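Long-range contacts in ATP-dependent RNA helicase HrpB (PDB 6EUD), which hydrolyses ATP to ADP and phosphate as a bacterial DEAH/RHA-type RNA helicase that binds single-stranded RNA: residues L395-L399 and P421-A425; T438-I442 and I491-L495; D651-V655 and L690-L694. All blocks are in the same frame, centred on the assembly; numbering follows the deposited sequence.

In the fold
The three contacts follow one another along the chain, each closing before the next opens, and all lie away from the predicted ATP site and the DEFH box. Contacts 1 and 2 are neighbours, their centres about 14 Å apart; helix 421-429 of contact 1 is followed directly by helix 433-447 of contact 2. They pack neighbouring helices of the helix-rich part that holds helices 386-398, 421-429, 433-447 and 491-498, consistent with the winged-helix and helical-bundle units of DEAH/RHA helicases. Contact 3 lies about 36 Å from contact 1 and 48 Å from contact 2, centre to centre, and joins the loop before helix 657-662 to segment 690-694, a separate place in the fold.

Contact 1: residues L395-L399 and P421-A425; sequences LLQML and PRLAA
The backbones draw together from Leu396 and Pro421, whose CA atoms are 7.6 Å apart, to Leu399 and Ala425, whose CA atoms lie 6.1 Å apart, so the closer approach is at Leu399 and Ala425. Leu399 fills this narrower part. Its CD1 rests on the backbone of Arg422, 3.8 Å from CA of that residue, while its CD2 meets CB of Ala425 at 3.9 Å. Leu396 adds CD2 against CB of Pro421.

Arg422 extends past Leu395 with the two side chains crossing at about a right angle. CD1 of Leu395 sits over the centre of one guanidinium face, 3.5 Å above its plane, and CD2 of Leu395 lies 3.5 Å from NH1 of Arg422. With CG anti to the backbone N (chi1 171°), the two methyls of Leu395 are carried to the guanidinium; CE of Met398 approaches it obliquely, nearest NH2. Asp501 forms a salt bridge to NH2, which fixes the group over which Leu395 packs, and NE adds a weak hydrogen bond to O of Ala498. Such a helix-to-helix seam is consistent with the junction of winged-helix and helical-bundle units in DEAH/RHA helicases.

Contact 2: residues T438-I442 and I491-L495; sequences TAAKI and IAPLL
Two helices of what is probably the helical bundle of DEAH/RHA helicases, 433-447 and 491-498, pack here through Thr438, Ala439 and Ile442 of the first and Ile491, Leu494 and Leu495 of the second. The axes of segments 438-442 and 491-495 come within 10.2 Å and cross steeply, at -70°.

Thr438 turns its two branches to different tasks. CG2, anti to the backbone N, points into the interface and meets CG1 of Ile491 at 3.7 Å, the two side chains crossing at about a right angle. OG1 is thereby left beside its own backbone N, where it hydrogen-bonds to the carbonyl O of Asp434 and to N of Asp487, so the polar atom of a buried threonine is satisfied by backbone groups while CG2 packs on apolar carbons. CD1 of Leu494 lies against the start of the segment, 4.0 Å from CG2 of Thr438 and 4.1 Å from CB of Ala439.

Other helices of the probable bundle pack around this junction: Met426 of helix 421-429 touches Ile442 and Leu494, and Phe461 of helix 457-462 touches Thr438, Ile442 and Ile491. Ile442 divides its branches between two partners. Its CD1 reaches CG2 of Ile491 at 3.7 Å, whereas its CG2 meets CD2 of Leu495 at 4.1 Å, the side chains crossing at about a right angle. Putting an alanine here would probably deprive CG2 of Ile491 and CD2 of Leu495 of the branches that meet them, opening a gap beside Phe461. Leu555 of strand 554-556 also touches Ile491 and Leu495.

Contact 3: residues D651-V655 and L690-L694; sequences DWPAV and LRGLL
Pro653 lies against Leu693 and Leu694 with its ring carbons from CB to CD. Its bond from CA to CB is directed toward the other segment, and CB is 4.2 Å from CB of Leu693. CG, one bond further, meets both leucines, 4.0 Å from CB of Leu693 and 3.9 Å from CD2 of Leu694. CD, which closes the ring onto the backbone N, makes the closest approach, 3.5 Å from CD2 of Leu694. The ring crosses the side chain of Leu693 obliquely and that of Leu694 at about a right angle.

With CG anti to the carbonyl carbon (chi1 -56°) and chi2 at 174°, Leu694 brings CD2 to the proline. The same methyl reaches CE3 of Trp652 at 4.3 Å, approaching the indole obliquely, so one branch touches two consecutive residues of the loop. The indole is tied at its polar end by a hydrogen bond from NE1 to O of Leu647, and Met698 and Leu702 of helix 696-705 also pack on it. At the far end Val655 makes looser apolar contacts through CG1 with CD2 of Leu690 and CD1 of Leu693, and is itself backed by Leu640 and Leu641 of helix 631-646.

Trp652, Pro653 and Ala654 share extended, polyproline II-like backbone angles, whereas Leu693 and Leu694 donate their backbone N-H groups to O of Leu690 and O of Arg691, three residues back. The arrangement is an extended interhelical loop laid over the turn that links helices 686-692 and 696-705, joining helix 631-646 to them within the helical part of the C-terminal region.

Contact 1: residues L395-L399 and P421-A425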
loop_
_atom_site.group_PDB
_atom_site.type_symbol
_atom_site.label_atom_id
_atom_site.label_comp_id
_atom_site.label_asym_id
_atom_site.label_seq_id
_atom_site.Cartn_x
_atom_site.Cartn_y
_atom_site.Cartn_z
ATOM N N LEU A 395 11.867 -1.418 3.939
ATOM C CA LEU A 395 11.909 -2.306 5.100
ATOM C C LEU A 395 12.925 -3.445 4.931
ATOM O O LEU A 395 13.665 -3.760 5.864
ATOM C CB LEU A 395 10.524 -2.899 5.388
ATOM C CG LEU A 395 10.481 -4.015 6.451
ATOM C CD1 LEU A 395 11.077 -3.569 7.805
ATOM C CD2 LEU A 395 9.053 -4.504 6.658
ATOM N N LEU A 396 12.946 -4.066 3.751
ATOM C CA LEU A 396 13.865 -5.168 3.489
ATOM C C LEU A 396 15.307 -4.675 3.581
ATOM O O LEU A 396 16.197 -5.404 4.053
ATOM C CB LEU A 396 13.580 -5.806 2.117
ATOM C CG LEU A 396 12.260 -6.590 2.011
ATOM C CD1 LEU A 396 12.161 -7.352 0.707
ATOM C CD2 LEU A 396 12.100 -7.569 3.166
ATOM N N GLN A 397 15.532 -3.431 3.153
ATOM C CA GLN A 397 16.838 -2.794 3.326
ATOM C C GLN A 397 17.198 -2.682 4.805
ATOM O O GLN A 397 18.284 -3.087 5.212
ATOM C CB GLN A 397 16.855 -1.421 2.657
ATOM C CG GLN A 397 17.136 -1.495 1.171
ATOM C CD GLN A 397 16.611 -0.301 0.388
ATOM O OE1 GLN A 397 16.017 0.623 0.948
ATOM N NE2 GLN A 397 16.802 -0.337 -0.928
ATOM N N MET A 398 16.277 -2.152 5.608
ATOM C CA MET A 398 16.480 -2.044 7.048
ATOM C C MET A 398 16.873 -3.400 7.658
ATOM O O MET A 398 17.714 -3.465 8.556
ATOM C CB MET A 398 15.217 -1.498 7.743
ATOM C CG MET A 398 15.422 -1.117 9.228
ATOM S SD MET A 398 13.921 -0.888 10.210
ATOM C CE MET A 398 13.572 -2.562 10.733
ATOM N N LEU A 399 16.261 -4.471 7.162
ATOM C CA LEU A 399 16.468 -5.811 7.705
ATOM C C LEU A 399 17.731 -6.480 7.173
ATOM O O LEU A 399 18.085 -7.574 7.601
ATOM C CB LEU A 399 15.241 -6.686 7.404
ATOM C CG LEU A 399 13.925 -6.199 8.050
ATOM C CD1 LEU A 399 12.753 -7.029 7.567
ATOM C CD2 LEU A 399 14.018 -6.183 9.605
ATOM N N PRO A 421 8.902 -11.451 7.112
ATOM C CA PRO A 421 10.288 -10.990 6.906
ATOM C C PRO A 421 10.966 -10.394 8.139
ATOM O O PRO A 421 12.122 -10.718 8.371
ATOM C CB PRO A 421 10.143 -9.931 5.817
ATOM C CG PRO A 421 8.971 -10.424 5.015
ATOM C CD PRO A 421 8.012 -11.001 6.028
ATOM N N ARG A 422 10.277 -9.557 8.905
ATOM C CA ARG A 422 10.846 -9.028 10.142
ATOM C C ARG A 422 11.198 -10.186 11.096
ATOM O O ARG A 422 12.275 -10.220 11.667
ATOM C CB ARG A 422 9.877 -8.030 10.802
ATOM C CG ARG A 422 9.601 -6.774 9.945
ATOM C CD ARG A 422 8.483 -5.848 10.519
ATOM N NE ARG A 422 9.066 -4.664 11.118
ATOM C CZ ARG A 422 8.888 -3.419 10.708
ATOM N NH1 ARG A 422 8.081 -3.132 9.703
ATOM N NH2 ARG A 422 9.509 -2.449 11.343
ATOM N N LEU A 423 10.304 -11.153 11.240
ATOM C CA LEU A 423 10.570 -12.281 12.120
ATOM C C LEU A 423 11.675 -13.203 11.560
ATOM O O LEU A 423 12.513 -13.717 12.306
ATOM C CB LEU A 423 9.282 -13.072 12.359
ATOM C CG LEU A 423 8.120 -12.333 13.069
ATOM C CD1 LEU A 423 6.979 -13.300 13.445
ATOM C CD2 LEU A 423 8.590 -11.525 14.296
ATOM N N ALA A 424 11.675 -13.402 10.247
ATOM C CA ALA A 424 12.707 -14.192 9.581
ATOM C C ALA A 424 14.077 -13.552 9.764
ATOM O O ALA A 424 15.057 -14.251 10.007
ATOM C CB ALA A 424 12.397 -14.347 8.097
ATOM N N ALA A 425 14.126 -12.224 9.629
ATOM C CA ALA A 425 15.339 -11.441 9.814
ATOM C C ALA A 425 15.894 -11.648 11.226
ATOM O O ALA A 425 17.100 -11.844 11.419
ATOM C CB ALA A 425 15.054 -9.961 9.562
#

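Contact 2: residues T438-I442 and I491-L495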
loop_
_atom_site.group_PDB
_atom_site.type_symbol
_atom_site.label_atom_id
_atom_site.label_comp_id
_atom_site.label_asym_id
_atom_site.label_seq_id
_atom_site.Cartn_x
_atom_site.Cartn_y
_atom_site.Cartn_z
ATOM N N THR A 438 15.963 -18.379 21.360
ATOM C CA THR A 438 15.310 -17.175 21.856
ATOM C C THR A 438 14.486 -16.508 20.743
ATOM O O THR A 438 13.309 -16.182 20.936
ATOM C CB THR A 438 16.339 -16.173 22.425
ATOM O OG1 THR A 438 17.135 -16.821 23.434
ATOM C CG2 THR A 438 15.630 -14.971 23.025
ATOM N N ALA A 439 15.110 -16.315 19.585
ATOM C CA ALA A 439 14.430 -15.734 18.433
ATOM C C ALA A 439 13.186 -16.538 18.021
ATOM O O ALA A 439 12.169 -15.958 17.655
ATOM C CB ALA A 439 15.407 -15.605 17.235
ATOM N N ALA A 440 13.258 -17.864 18.098
ATOM C CA ALA A 440 12.179 -18.726 17.608
ATOM C C ALA A 440 10.940 -18.598 18.479
ATOM O O ALA A 440 9.801 -18.590 17.983
ATOM C CB ALA A 440 12.640 -20.187 17.553
ATOM N N LYS A 441 11.169 -18.519 19.782
ATOM C CA LYS A 441 10.084 -18.341 20.727
ATOM C C LYS A 441 9.443 -16.962 20.561
ATOM O O LYS A 441 8.211 -16.841 20.497
ATOM C CB LYS A 441 10.581 -18.521 22.163
ATOM C CG LYS A 441 9.499 -18.232 23.187
ATOM C CD LYS A 441 9.463 -19.260 24.289
ATOM C CE LYS A 441 8.146 -19.149 25.018
ATOM N NZ LYS A 441 8.071 -20.108 26.146
ATOM N N ILE A 442 10.274 -15.927 20.482
ATOM C CA ILE A 442 9.757 -14.577 20.245
ATOM C C ILE A 442 8.886 -14.557 18.998
ATOM O O ILE A 442 7.806 -13.959 18.983
ATOM C CB ILE A 442 10.883 -13.545 20.084
ATOM C CG1 ILE A 442 11.598 -13.329 21.425
ATOM C CG2 ILE A 442 10.326 -12.222 19.556
ATOM C CD1 ILE A 442 10.735 -12.630 22.490
ATOM N N ILE A 491 16.937 -11.258 24.186
ATOM C CA ILE A 491 15.795 -10.820 23.399
ATOM C C ILE A 491 16.015 -9.449 22.775
ATOM O O ILE A 491 15.827 -9.282 21.564
ATOM C CB ILE A 491 14.521 -10.759 24.249
ATOM C CG1 ILE A 491 14.203 -12.125 24.857
ATOM C CG2 ILE A 491 13.364 -10.251 23.420
ATOM C CD1 ILE A 491 13.001 -12.119 25.760
ATOM N N ALA A 492 16.422 -8.481 23.600
ATOM C CA ALA A 492 16.511 -7.079 23.167
ATOM C C ALA A 492 17.365 -6.868 21.905
ATOM O O ALA A 492 16.910 -6.219 20.988
ATOM C CB ALA A 492 17.024 -6.186 24.302
ATOM N N PRO A 493 18.594 -7.405 21.847
ATOM C CA PRO A 493 19.320 -7.150 20.592
ATOM C C PRO A 493 18.708 -7.838 19.353
ATOM O O PRO A 493 18.765 -7.267 18.264
ATOM C CB PRO A 493 20.722 -7.678 20.884
ATOM C CG PRO A 493 20.534 -8.659 22.005
ATOM C CD PRO A 493 19.407 -8.147 22.828
ATOM N N LEU A 494 18.106 -9.011 19.515
ATOM C CA LEU A 494 17.366 -9.655 18.417
ATOM C C LEU A 494 16.192 -8.803 17.920
ATOM O O LEU A 494 15.984 -8.635 16.714
ATOM C CB LEU A 494 16.854 -11.020 18.872
ATOM C CG LEU A 494 17.947 -12.062 19.124
ATOM C CD1 LEU A 494 17.363 -13.205 19.909
ATOM C CD2 LEU A 494 18.515 -12.558 17.809
ATOM N N LEU A 495 15.424 -8.271 18.857
ATOM C CA LEU A 495 14.333 -7.380 18.525
ATOM C C LEU A 495 14.813 -6.089 17.876
ATOM O O LEU A 495 14.236 -5.628 16.889
ATOM C CB LEU A 495 13.533 -7.025 19.770
ATOM C CG LEU A 495 12.378 -7.896 20.229
ATOM C CD1 LEU A 495 11.552 -7.090 21.238
ATOM C CD2 LEU A 495 11.519 -8.373 19.063
#

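Contact 3: residues D651-V655 and L690-L694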
loop_
_atom_site.group_PDB
_atom_site.type_symbol
_atom_site.label_atom_id
_atom_site.label_comp_id
_atom_site.label_asym_id
_atom_site.label_seq_id
_atom_site.Cartn_x
_atom_site.Cartn_y
_atom_site.Cartn_z
ATOM N N ASP A 651 16.680 15.884 -19.915
ATOM C CA ASP A 651 16.670 15.601 -18.487
ATOM C C ASP A 651 17.124 16.794 -17.663
ATOM O O ASP A 651 18.259 16.844 -17.200
ATOM C CB ASP A 651 17.539 14.385 -18.179
ATOM C CG ASP A 651 16.943 13.100 -18.712
ATOM O OD1 ASP A 651 15.720 12.898 -18.539
ATOM O OD2 ASP A 651 17.692 12.301 -19.314
ATOM N N TRP A 652 16.223 17.749 -17.466
ATOM C CA TRP A 652 16.544 18.921 -16.670
ATOM C C TRP A 652 16.438 18.559 -15.191
ATOM O O TRP A 652 15.550 17.803 -14.798
ATOM C CB TRP A 652 15.623 20.108 -17.024
ATOM C CG TRP A 652 15.562 20.373 -18.495
ATOM C CD1 TRP A 652 14.614 19.919 -19.365
ATOM C CD2 TRP A 652 16.515 21.107 -19.290
ATOM N NE1 TRP A 652 14.909 20.327 -20.640
ATOM C CE2 TRP A 652 16.065 21.058 -20.622
ATOM C CE3 TRP A 652 17.697 21.796 -18.999
ATOM C CZ2 TRP A 652 16.749 21.680 -21.666
ATOM C CZ3 TRP A 652 18.374 22.408 -20.030
ATOM C CH2 TRP A 652 17.899 22.348 -21.352
ATOM N N PRO A 653 17.357 19.077 -14.369
ATOM C CA PRO A 653 17.318 18.868 -12.919
ATOM C C PRO A 653 16.145 19.558 -12.246
ATOM O O PRO A 653 15.770 20.666 -12.612
ATOM C CB PRO A 653 18.646 19.471 -12.439
ATOM C CG PRO A 653 18.997 20.447 -13.470
ATOM C CD PRO A 653 18.558 19.821 -14.769
ATOM N N ALA A 654 15.565 18.885 -11.267
ATOM C CA ALA A 654 14.582 19.509 -10.417
ATOM C C ALA A 654 15.278 20.597 -9.598
ATOM O O ALA A 654 16.380 20.395 -9.092
ATOM C CB ALA A 654 13.924 18.482 -9.518
ATOM N N VAL A 655 14.636 21.752 -9.493
ATOM C CA VAL A 655 15.208 22.878 -8.783
ATOM C C VAL A 655 14.153 23.562 -7.935
ATOM O O VAL A 655 14.237 24.753 -7.668
ATOM C CB VAL A 655 15.834 23.901 -9.753
ATOM C CG1 VAL A 655 17.071 23.309 -10.402
ATOM C CG2 VAL A 655 14.809 24.331 -10.804
ATOM N N LEU A 690 24.260 25.819 -9.296
ATOM C CA LEU A 690 23.111 25.369 -10.086
ATOM C C LEU A 690 23.503 24.960 -11.510
ATOM O O LEU A 690 23.085 23.917 -12.010
ATOM C CB LEU A 690 22.052 26.460 -10.140
ATOM C CG LEU A 690 21.259 26.643 -8.849
ATOM C CD1 LEU A 690 20.278 27.763 -9.026
ATOM C CD2 LEU A 690 20.540 25.351 -8.502
ATOM N N ARG A 691 24.327 25.777 -12.158
ATOM C CA ARG A 691 24.759 25.493 -13.523
ATOM C C ARG A 691 25.606 24.216 -13.548
ATOM O O ARG A 691 25.667 23.510 -14.563
ATOM C CB ARG A 691 25.532 26.688 -14.086
ATOM C CG ARG A 691 25.688 26.690 -15.571
ATOM C CD ARG A 691 26.266 28.003 -16.041
ATOM N NE ARG A 691 26.188 28.112 -17.494
ATOM C CZ ARG A 691 27.142 27.693 -18.317
ATOM N NH1 ARG A 691 28.245 27.152 -17.817
ATOM N NH2 ARG A 691 26.997 27.823 -19.629
ATOM N N GLY A 692 26.239 23.916 -12.414
ATOM C CA GLY A 692 27.039 22.716 -12.264
ATOM C C GLY A 692 26.202 21.459 -12.394
ATOM O O GLY A 692 26.728 20.404 -12.754
ATOM N N LEU A 693 24.899 21.568 -12.122
ATOM C CA LEU A 693 23.960 20.437 -12.295
ATOM C C LEU A 693 23.845 19.941 -13.757
ATOM O O LEU A 693 23.331 18.851 -13.997
ATOM C CB LEU A 693 22.564 20.821 -11.780
ATOM C CG LEU A 693 22.497 21.053 -10.259
ATOM C CD1 LEU A 693 21.191 21.698 -9.800
ATOM C CD2 LEU A 693 22.699 19.746 -9.545
ATOM N N LEU A 694 24.321 20.732 -14.722
ATOM C CA LEU A 694 24.190 20.393 -16.134
ATOM C C LEU A 694 25.525 20.016 -16.712
ATOM O O LEU A 694 26.535 20.637 -16.378
ATOM C CB LEU A 694 23.626 21.564 -16.932
ATOM C CG LEU A 694 22.285 22.134 -16.486
ATOM C CD1 LEU A 694 21.986 23.365 -17.312
ATOM C CD2 LEU A 694 21.193 21.105 -16.640
#